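Local coordinates for putative uncharacterized protein (Photobacterium profundum, PDB 3R87) that probably hydrolyses acyl thioesters as a hotdog-fold enzyme of the 4-hydroxybenzoyl-CoA thioesterase family, at residues 55-60 against 110-115; 78-83 against 90-95. All blocks are in the same frame, centred on the assembly; numbering follows the deposited sequence. Where two conformers were deposited one is given.

Both contacts are antiparallel strand pairs in the one curved sheet of this hotdog-type fold, and their centres lie 14 Å apart. Along the chain interaction 2, the hairpin of strands 75-85 and 89-97, is nested inside the long connection closed by interaction 1, which joins strand 56-66 to strand 106-115. The two meet where strand 89-97 runs beside strand 106-115: the backbones of Ile-110 and Trp-92, and of Met-112 and Thr-90, lie at hydrogen-bonding distance, and the side chains of Met-112 and Trp-92 pack together. Across these four strands the order is 56-66, 106-115, 89-97, 75-85, with 7-12 beyond. Only 56-66 with 106-115 is a pairing distant in sequence, closing first strand onto last.

Interaction 1: residues 55-60 against 110-115; sequences LGFAVY and IEMVCL
Strands 56-66 and 106-115 of the hotdog sheet pair antiparallel here, with Phe-57 of one lying beside Met-112 and Cys-114 of the other. Gly-56 and Leu-115 exchange two backbone hydrogen bonds, as do Ala-58 and Val-113, and Tyr-60 N adds a bond of 2.8 Å to Glu-111 O. The Phe-57 ring meets two sulfurs, both obliquely: Met-112 SD lies 4.3 Å from the ring centroid in a Met-aromatic contact, and Cys-114 SG lies 4.5 Å from it. A bend at chi3 (77°) turns the Met-112 methyl back, placing CE 3.6 Å from Phe-57 CD1. Cys-114 CB comes equally near, 3.6 Å from Phe-57 CE1. On the other face Ala-58 CB touches Leu-115 CD1 at 3.7 Å. Tyr-60 and Glu-111 lie side by side, OE1 of Glu-111 approaching the ring edge 3.7 Å from Tyr-60 CD2, while a salt bridge ties that carboxylate to Lys-89. Leu-55 lies about 4 Å, side chain to side chain, from His-53, a magnesium ligand. Leu-46 and Leu-49 of helix 43-53 pack on Phe-57, strand 89-97 borders strand 106-115 beside Met-112, and Tyr-60 makes backbone hydrogen bonds to a second subunit, so the contact ends at the subunit interface.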
ATOM      1  N   LEU A  55     -12.077 -13.707  16.807  1.00 21.62           N
ATOM      2  CA  LEU A  55     -11.305 -14.711  16.007  1.00 19.93           C
ATOM      3  C   LEU A  55     -11.071 -14.197  14.684  1.00 19.17           C
ATOM      4  O   LEU A  55     -11.958 -13.569  14.026  1.00 19.28           O
ATOM      5  CB  LEU A  55     -12.040 -16.062  15.963  1.00 21.33           C
ATOM      6  CG  LEU A  55     -12.205 -16.744  17.355  1.00 25.24           C
ATOM      7  CD1 LEU A  55     -12.873 -18.137  17.076  1.00 36.00           C
ATOM      8  CD2 LEU A  55     -10.939 -16.933  18.200  1.00 33.55           C
ATOM      9  N   GLY A  56      -9.921 -14.485  14.125  1.00 20.18           N
ATOM     10  CA  GLY A  56      -9.663 -14.127  12.737  1.00 19.79           C
ATOM     11  C   GLY A  56      -8.589 -15.108  12.179  1.00 18.34           C
ATOM     12  O   GLY A  56      -8.091 -15.972  12.901  1.00 22.27           O
ATOM     13  N   PHE A  57      -8.357 -15.008  10.889  1.00 16.75           N
ATOM     14  CA  PHE A  57      -7.353 -15.958  10.263  1.00 16.56           C
ATOM     15  C   PHE A  57      -6.044 -15.247  10.028  1.00 16.54           C
ATOM     16  O   PHE A  57      -6.008 -14.014   9.888  1.00 18.81           O
ATOM     17  CB  PHE A  57      -7.969 -16.467   9.000  1.00 17.04           C
ATOM     18  CG  PHE A  57      -9.148 -17.307   9.265  1.00 15.57           C
ATOM     19  CD1 PHE A  57      -8.990 -18.632   9.563  1.00 20.46           C
ATOM     20  CD2 PHE A  57     -10.400 -16.800   9.175  1.00 18.31           C
ATOM     21  CE1 PHE A  57     -10.103 -19.399   9.822  1.00 22.27           C
ATOM     22  CE2 PHE A  57     -11.492 -17.608   9.444  1.00 22.59           C
ATOM     23  CZ  PHE A  57     -11.318 -18.899   9.829  1.00 22.32           C
ATOM     24  N   ALA A  58      -4.985 -16.097   9.970  1.00 16.58           N
ATOM     25  CA  ALA A  58      -3.631 -15.614   9.740  1.00 16.86           C
ATOM     26  C   ALA A  58      -2.943 -16.513   8.775  1.00 14.13           C
ATOM     27  O   ALA A  58      -3.126 -17.757   8.799  1.00 16.09           O
ATOM     28  CB  ALA A  58      -2.875 -15.481  11.057  1.00 20.02           C
ATOM     29  N   VAL A  59      -2.129 -15.982   7.917  1.00 12.33           N
ATOM     30  CA  VAL A  59      -1.275 -16.744   7.052  1.00 12.24           C
ATOM     31  C   VAL A  59      -0.070 -17.184   7.859  1.00 10.80           C
ATOM     32  O   VAL A  59       0.664 -16.333   8.401  1.00 12.78           O
ATOM     33  CB  VAL A  59      -0.893 -15.921   5.796  1.00 12.44           C
ATOM     34  CG1 VAL A  59       0.138 -16.641   4.992  1.00 12.18           C
ATOM     35  CG2 VAL A  59      -2.127 -15.596   4.917  1.00 15.13           C
ATOM     36  N   TYR A  60       0.175 -18.488   7.907  1.00 10.23           N
ATOM     37  CA  TYR A  60       1.348 -19.051   8.503  1.00 10.80           C
ATOM     38  C   TYR A  60       2.483 -19.248   7.512  1.00  9.96           C
ATOM     39  O   TYR A  60       3.627 -18.952   7.810  1.00 10.80           O
ATOM     40  CB  TYR A  60       0.915 -20.379   9.208  1.00 12.95           C
ATOM     41  CG  TYR A  60       2.104 -21.141   9.720  1.00 15.79           C
ATOM     42  CD1 TYR A  60       3.046 -20.511  10.547  1.00 16.94           C
ATOM     43  CD2 TYR A  60       2.282 -22.465   9.327  1.00 19.23           C
ATOM     44  CE1 TYR A  60       4.212 -21.206  11.036  1.00 21.12           C
ATOM     45  CE2 TYR A  60       3.417 -23.222   9.856  1.00 24.28           C
ATOM     46  CZ  TYR A  60       4.365 -22.511  10.660  1.00 23.82           C
ATOM     47  OH  TYR A  60       5.466 -23.225  11.134  1.00 30.85           O
ATOM     48  N   ILE A 110      -0.600 -21.410   0.136  1.00 10.22           N
ATOM     49  CA  ILE A 110      -0.787 -20.673   1.372  0.50 11.24           C
ATOM     50  C   ILE A 110      -1.321 -21.563   2.448  1.00 11.43           C
ATOM     51  O   ILE A 110      -2.238 -22.368   2.197  1.00 15.97           O
ATOM     52  CB  ILE A 110      -1.682 -19.445   1.158  0.50 12.25           C
ATOM     53  CG1 ILE A 110      -0.940 -18.229   0.574  0.50 16.17           C
ATOM     54  CG2 ILE A 110      -2.354 -19.063   2.467  0.50 12.98           C
ATOM     55  CD1 ILE A 110      -0.392 -18.207  -0.408  0.50 12.76           C
ATOM     56  N   GLU A 111      -0.777 -21.519   3.638  1.00 11.14           N
ATOM     57  CA  GLU A 111      -1.288 -22.229   4.782  1.00 11.96           C
ATOM     58  C   GLU A 111      -1.838 -21.240   5.763  1.00 11.62           C
ATOM     59  O   GLU A 111      -1.112 -20.304   6.183  1.00 12.89           O
ATOM     60  CB  GLU A 111      -0.215 -23.052   5.471  1.00 13.67           C
ATOM     61  CG  GLU A 111       0.462 -23.998   4.628  1.00 19.61           C
ATOM     62  CD  GLU A 111       1.362 -24.983   5.383  1.00 24.49           C
ATOM     63  OE1 GLU A 111       1.573 -24.865   6.642  1.00 23.98           O
ATOM     64  OE2 GLU A 111       1.943 -25.843   4.678  1.00 31.98           O
ATOM     65  N   MET A 112      -3.074 -21.405   6.168  1.00 13.15           N
ATOM     66  CA  MET A 112      -3.814 -20.496   7.000  0.60 14.61           C
ATOM     67  C   MET A 112      -4.142 -21.172   8.345  1.00 14.77           C
ATOM     68  O   MET A 112      -4.528 -22.359   8.342  1.00 15.58           O
ATOM     69  CB  MET A 112      -5.154 -20.243   6.251  0.60 15.44           C
ATOM     70  CG  MET A 112      -6.103 -19.298   6.936  0.60 18.15           C
ATOM     71  SD  MET A 112      -7.662 -18.990   6.139  0.60 19.75           S
ATOM     72  CE  MET A 112      -8.647 -20.278   6.393  0.60 18.95           C
ATOM     73  N   VAL A 113      -4.091 -20.399   9.423  1.00 15.34           N
ATOM     74  CA  VAL A 113      -4.562 -20.812  10.751  1.00 16.54           C
ATOM     75  C   VAL A 113      -5.582 -19.774  11.241  1.00 14.88           C
ATOM     76  O   VAL A 113      -5.752 -18.714  10.695  1.00 17.17           O
ATOM     77  CB  VAL A 113      -3.372 -20.898  11.692  1.00 19.18           C
ATOM     78  CG1 VAL A 113      -2.418 -21.972  11.196  1.00 19.80           C
ATOM     79  CG2 VAL A 113      -2.597 -19.570  11.831  1.00 18.78           C
ATOM     80  N   CYS A 114      -6.291 -20.168  12.334  1.00 17.64           N
ATOM     81  CA  CYS A 114      -7.252 -19.296  12.998  0.80 16.95           C
ATOM     82  C   CYS A 114      -6.736 -18.928  14.403  1.00 16.80           C
ATOM     83  O   CYS A 114      -6.292 -19.813  15.092  1.00 17.76           O
ATOM     84  CB  CYS A 114      -8.575 -20.052  13.069  0.80 19.41           C
ATOM     85  SG  CYS A 114      -9.929 -19.098  13.907  0.80 20.05           S
ATOM     86  N   LEU A 115      -6.679 -17.657  14.738  1.00 18.65           N
ATOM     87  CA  LEU A 115      -6.077 -17.184  15.997  1.00 19.30           C
ATOM     88  C   LEU A 115      -7.104 -16.376  16.770  1.00 20.76           C
ATOM     89  O   LEU A 115      -7.910 -15.615  16.161  1.00 22.12           O
ATOM     90  CB  LEU A 115      -4.816 -16.274  15.701  1.00 21.49           C
ATOM     91  CG  LEU A 115      -3.690 -16.806  14.897  1.00 22.34           C
ATOM     92  CD1 LEU A 115      -2.585 -15.795  14.749  1.00 24.03           C
ATOM     93  CD2 LEU A 115      -3.112 -18.140  15.424  1.00 24.84           C
TER

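Interaction 2: residues 78-83 against 90-95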
ATOM      1  N   ILE A  78      -8.136 -14.169 -10.298  1.00  7.89           N
ATOM      2  CA  ILE A  78      -7.534 -14.880  -9.182  1.00  7.99           C
ATOM      3  C   ILE A  78      -8.311 -16.190  -9.030  1.00  7.58           C
ATOM      4  O   ILE A  78      -9.522 -16.160  -8.851  1.00  9.32           O
ATOM      5  CB  ILE A  78      -7.567 -14.082  -7.870  1.00  8.94           C
ATOM      6  CG1 ILE A  78      -7.120 -12.652  -8.037  1.00 10.44           C
ATOM      7  CG2 ILE A  78      -6.845 -14.858  -6.806  1.00  9.62           C
ATOM      8  CD1 ILE A  78      -5.733 -12.559  -8.499  1.00 12.93           C
ATOM      9  N   ARG A  79      -7.600 -17.301  -9.117  1.00  7.52           N
ATOM     10  CA  ARG A  79      -8.225 -18.637  -9.115  1.00  7.84           C
ATOM     11  C   ARG A  79      -7.775 -19.346  -7.867  1.00  8.17           C
ATOM     12  O   ARG A  79      -6.553 -19.548  -7.661  1.00  8.57           O
ATOM     13  CB  ARG A  79      -7.820 -19.368 -10.378  1.00  8.50           C
ATOM     14  CG  ARG A  79      -8.297 -18.667 -11.623  1.00  8.85           C
ATOM     15  CD  ARG A  79      -8.045 -19.456 -12.886  1.00  9.33           C
ATOM     16  NE  ARG A  79      -8.511 -18.728 -14.037  1.00  9.47           N
ATOM     17  CZ  ARG A  79      -8.271 -19.102 -15.289  1.00  9.13           C
ATOM     18  NH1 ARG A  79      -7.527 -20.213 -15.510  1.00  9.96           N
ATOM     19  NH2 ARG A  79      -8.718 -18.374 -16.283  1.00 10.85           N
ATOM     20  N   THR A  80      -8.723 -19.763  -7.037  1.00  8.07           N
ATOM     21  CA  THR A  80      -8.446 -20.239  -5.696  1.00  8.40           C
ATOM     22  C   THR A  80      -9.119 -21.578  -5.440  1.00  8.69           C
ATOM     23  O   THR A  80     -10.301 -21.740  -5.748  1.00  9.62           O
ATOM     24  CB  THR A  80      -9.006 -19.224  -4.671  1.00  8.93           C
ATOM     25  OG1 THR A  80      -8.332 -17.974  -4.840  1.00  9.00           O
ATOM     26  CG2 THR A  80      -8.844 -19.656  -3.232  1.00 10.53           C
ATOM     27  N   SER A  81      -8.416 -22.492  -4.815  1.00  9.62           N
ATOM     28  CA  SER A  81      -9.017 -23.670  -4.237  0.75  9.92           C
ATOM     29  C   SER A  81      -8.473 -23.875  -2.832  1.00 10.25           C
ATOM     30  O   SER A  81      -7.436 -23.307  -2.465  1.00 10.84           O
ATOM     31  CB  SER A  81      -8.785 -24.928  -5.096  0.75 11.45           C
ATOM     32  OG  SER A  81      -7.417 -25.194  -5.134  0.75 12.16           O
ATOM     33  N   PHE A  82      -9.166 -24.661  -2.016  1.00 11.86           N
ATOM     34  CA  PHE A  82      -8.756 -24.964  -0.653  1.00 12.23           C
ATOM     35  C   PHE A  82      -8.895 -26.395  -0.359  1.00 13.42           C
ATOM     36  O   PHE A  82      -9.718 -27.123  -0.960  1.00 14.40           O
ATOM     37  CB  PHE A  82      -9.524 -24.122   0.445  1.00 14.62           C
ATOM     38  CG  PHE A  82     -10.968 -24.431   0.528  1.00 15.83           C
ATOM     39  CD1 PHE A  82     -11.973 -23.723  -0.201  1.00 15.27           C
ATOM     40  CD2 PHE A  82     -11.400 -25.483   1.379  1.00 18.39           C
ATOM     41  CE1 PHE A  82     -13.307 -24.045  -0.101  1.00 17.34           C
ATOM     42  CE2 PHE A  82     -12.756 -25.796   1.414  1.00 20.10           C
ATOM     43  CZ  PHE A  82     -13.740 -25.046   0.697  1.00 19.83           C
ATOM     44  N   THR A  83      -8.102 -26.851   0.607  1.00 15.42           N
ATOM     45  CA  THR A  83      -8.250 -28.175   1.177  0.75 19.23           C
ATOM     46  C   THR A  83      -8.025 -28.022   2.685  1.00 17.78           C
ATOM     47  O   THR A  83      -7.227 -27.279   3.164  1.00 19.57           O
ATOM     48  CB  THR A  83      -7.194 -29.109   0.617  0.75 23.70           C
ATOM     49  OG1 THR A  83      -5.999 -28.939   1.246  0.75 29.23           O
ATOM     50  CG2 THR A  83      -6.815 -28.809  -0.842  0.75 19.76           C
ATOM     51  N   THR A  90      -5.779 -24.708   7.054  1.00 18.33           N
ATOM     52  CA  THR A  90      -6.417 -24.697   5.755  0.75 16.80           C
ATOM     53  C   THR A  90      -5.326 -24.427   4.735  1.00 15.50           C
ATOM     54  O   THR A  90      -4.530 -23.497   4.901  1.00 15.17           O
ATOM     55  CB  THR A  90      -7.559 -23.667   5.667  0.75 17.63           C
ATOM     56  OG1 THR A  90      -8.508 -23.920   6.683  0.75 21.79           O
ATOM     57  CG2 THR A  90      -8.325 -23.891   4.345  0.75 21.81           C
ATOM     58  N   LEU A  91      -5.258 -25.249   3.661  1.00 14.60           N
ATOM     59  CA  LEU A  91      -4.341 -25.058   2.596  1.00 13.24           C
ATOM     60  C   LEU A  91      -5.026 -24.433   1.407  1.00 12.57           C
ATOM     61  O   LEU A  91      -6.112 -24.907   1.012  1.00 16.95           O
ATOM     62  CB  LEU A  91      -3.713 -26.426   2.192  1.00 15.25           C
ATOM     63  CG  LEU A  91      -3.280 -27.248   3.336  1.00 19.57           C
ATOM     64  CD1 LEU A  91      -2.770 -28.586   2.807  1.00 24.37           C
ATOM     65  CD2 LEU A  91      -2.221 -26.470   4.170  1.00 22.17           C
ATOM     66  N   TRP A  92      -4.459 -23.410   0.848  1.00 10.40           N
ATOM     67  CA  TRP A  92      -5.011 -22.701  -0.282  1.00 10.41           C
ATOM     68  C   TRP A  92      -4.041 -22.772  -1.435  1.00  9.92           C
ATOM     69  O   TRP A  92      -2.823 -22.558  -1.253  1.00 12.74           O
ATOM     70  CB  TRP A  92      -5.297 -21.257   0.075  1.00 10.74           C
ATOM     71  CG  TRP A  92      -6.224 -21.037   1.217  1.00 10.50           C
ATOM     72  CD1 TRP A  92      -5.933 -21.011   2.541  1.00 12.27           C
ATOM     73  CD2 TRP A  92      -7.638 -20.761   1.132  1.00 10.81           C
ATOM     74  NE1 TRP A  92      -7.065 -20.744   3.257  1.00 13.07           N
ATOM     75  CE2 TRP A  92      -8.129 -20.571   2.433  1.00 12.42           C
ATOM     76  CE3 TRP A  92      -8.529 -20.583   0.050  1.00 10.45           C
ATOM     77  CZ2 TRP A  92      -9.472 -20.220   2.705  1.00 13.80           C
ATOM     78  CZ3 TRP A  92      -9.840 -20.250   0.309  1.00 11.82           C
ATOM     79  CH2 TRP A  92     -10.299 -20.108   1.611  1.00 13.19           C
ATOM     80  N   ARG A  93      -4.534 -23.040  -2.639  1.00  8.96           N
ATOM     81  CA  ARG A  93      -3.804 -22.885  -3.869  1.00  8.72           C
ATOM     82  C   ARG A  93      -4.397 -21.681  -4.571  1.00  7.91           C
ATOM     83  O   ARG A  93      -5.607 -21.675  -4.840  1.00  8.80           O
ATOM     84  CB  ARG A  93      -3.911 -24.140  -4.746  1.00 10.47           C
ATOM     85  CG  ARG A  93      -3.294 -23.976  -6.113  1.00 11.19           C
ATOM     86  CD  ARG A  93      -1.799 -23.891  -6.034  1.00 13.24           C
ATOM     87  NE  ARG A  93      -1.204 -23.962  -7.356  1.00 13.20           N
ATOM     88  CZ  ARG A  93      -0.056 -24.568  -7.615  1.00 12.98           C
ATOM     89  NH1 ARG A  93       0.775 -25.006  -6.638  1.00 14.29           N
ATOM     90  NH2 ARG A  93       0.306 -24.628  -8.883  1.00 15.17           N
ATOM     91  N   GLN A  94      -3.592 -20.673  -4.902  1.00  7.73           N
ATOM     92  CA  GLN A  94      -4.086 -19.468  -5.493  1.00  7.66           C
ATOM     93  C   GLN A  94      -3.224 -19.080  -6.654  1.00  7.40           C
ATOM     94  O   GLN A  94      -1.978 -19.181  -6.583  1.00  8.27           O
ATOM     95  CB  GLN A  94      -4.220 -18.324  -4.473  1.00  8.26           C
ATOM     96  CG  GLN A  94      -5.055 -18.750  -3.278  1.00  8.98           C
ATOM     97  CD  GLN A  94      -5.425 -17.591  -2.398  1.00  7.95           C
ATOM     98  OE1 GLN A  94      -4.756 -17.349  -1.379  1.00  8.73           O
ATOM     99  NE2 GLN A  94      -6.436 -16.836  -2.794  1.00  8.26           N
ATOM    100  N   GLU A  95      -3.822 -18.627  -7.752  1.00  7.36           N
ATOM    101  CA  GLU A  95      -3.096 -18.312  -8.942  1.00  7.73           C
ATOM    102  C   GLU A  95      -3.638 -17.055  -9.589  1.00  7.53           C
ATOM    103  O   GLU A  95      -4.847 -16.847  -9.633  1.00  8.55           O
ATOM    104  CB  GLU A  95      -3.172 -19.457  -9.977  1.00  8.10           C
ATOM    105  CG  GLU A  95      -2.624 -20.770  -9.388  1.00  9.80           C
ATOM    106  CD  GLU A  95      -2.614 -21.930 -10.329  1.00 10.00           C
ATOM    107  OE1 GLU A  95      -3.102 -21.800 -11.490  1.00 10.96           O
ATOM    108  OE2 GLU A  95      -2.119 -23.011  -9.913  1.00 11.62           O
TER
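Thr-80, Phe-82, Trp-92 and Gln-94 share one face of the beta hairpin of strands 75-85 and 89-97 in the hotdog sheet. Three antiparallel hydrogen-bonded pairs, Arg-79 with Glu-95, Ser-81 with Arg-93 and Thr-83 with Leu-91, supply six backbone bonds. Between them lie the non-hydrogen-bonded pairs Thr-80 with Gln-94 and Phe-82 with Trp-92.

Trp-92 CB lies 3.9 Å from Ser-81 O. Chi1 of -58° sets CG anti to the carbonyl carbon; the indole beyond it lies side by side with Phe-82, whose CB stands over the face of the six-membered ring in a CH-pi contact, 3.9 Å from its centroid, with CD2 and CE3 beneath it. On the same side of the indole, Thr-90 CG2 lies above the rim of the five-membered ring, near NE1, and the NE1 edge packs on Met-112 of strand 106-115. At the edge, CE3 of Trp-92 meets Thr-80 CG2 at 3.4 Å, with CZ3 slightly farther off. The Phe-82 and Trp-92 rings are oblique, their planes 56° apart. Met-132 of helix 126-133 and Arg-37 of helix 28-41 also pack on the indole.

Next along this face, the extended Gln-94 side chain runs beside Thr-80 to helix 28-41, where NE2 donates to Phe-33 O and OE1 accepts from Arg-37 NH1. The buried amide thus has partners at both ends and ties the hairpin to the helix around which a hotdog sheet curls. On the other face Arg-93 reaches along its own strand to Glu-95, its NH1 making a salt bridge with Asp-109. NE and NH2 both bond in the guanidinium plane to a single oxygen, OE2. Across the hairpin, OG1 of Thr-80 accepts an N-H of the same Gln-94 NE2, 3.0 Å away and close to the amide plane.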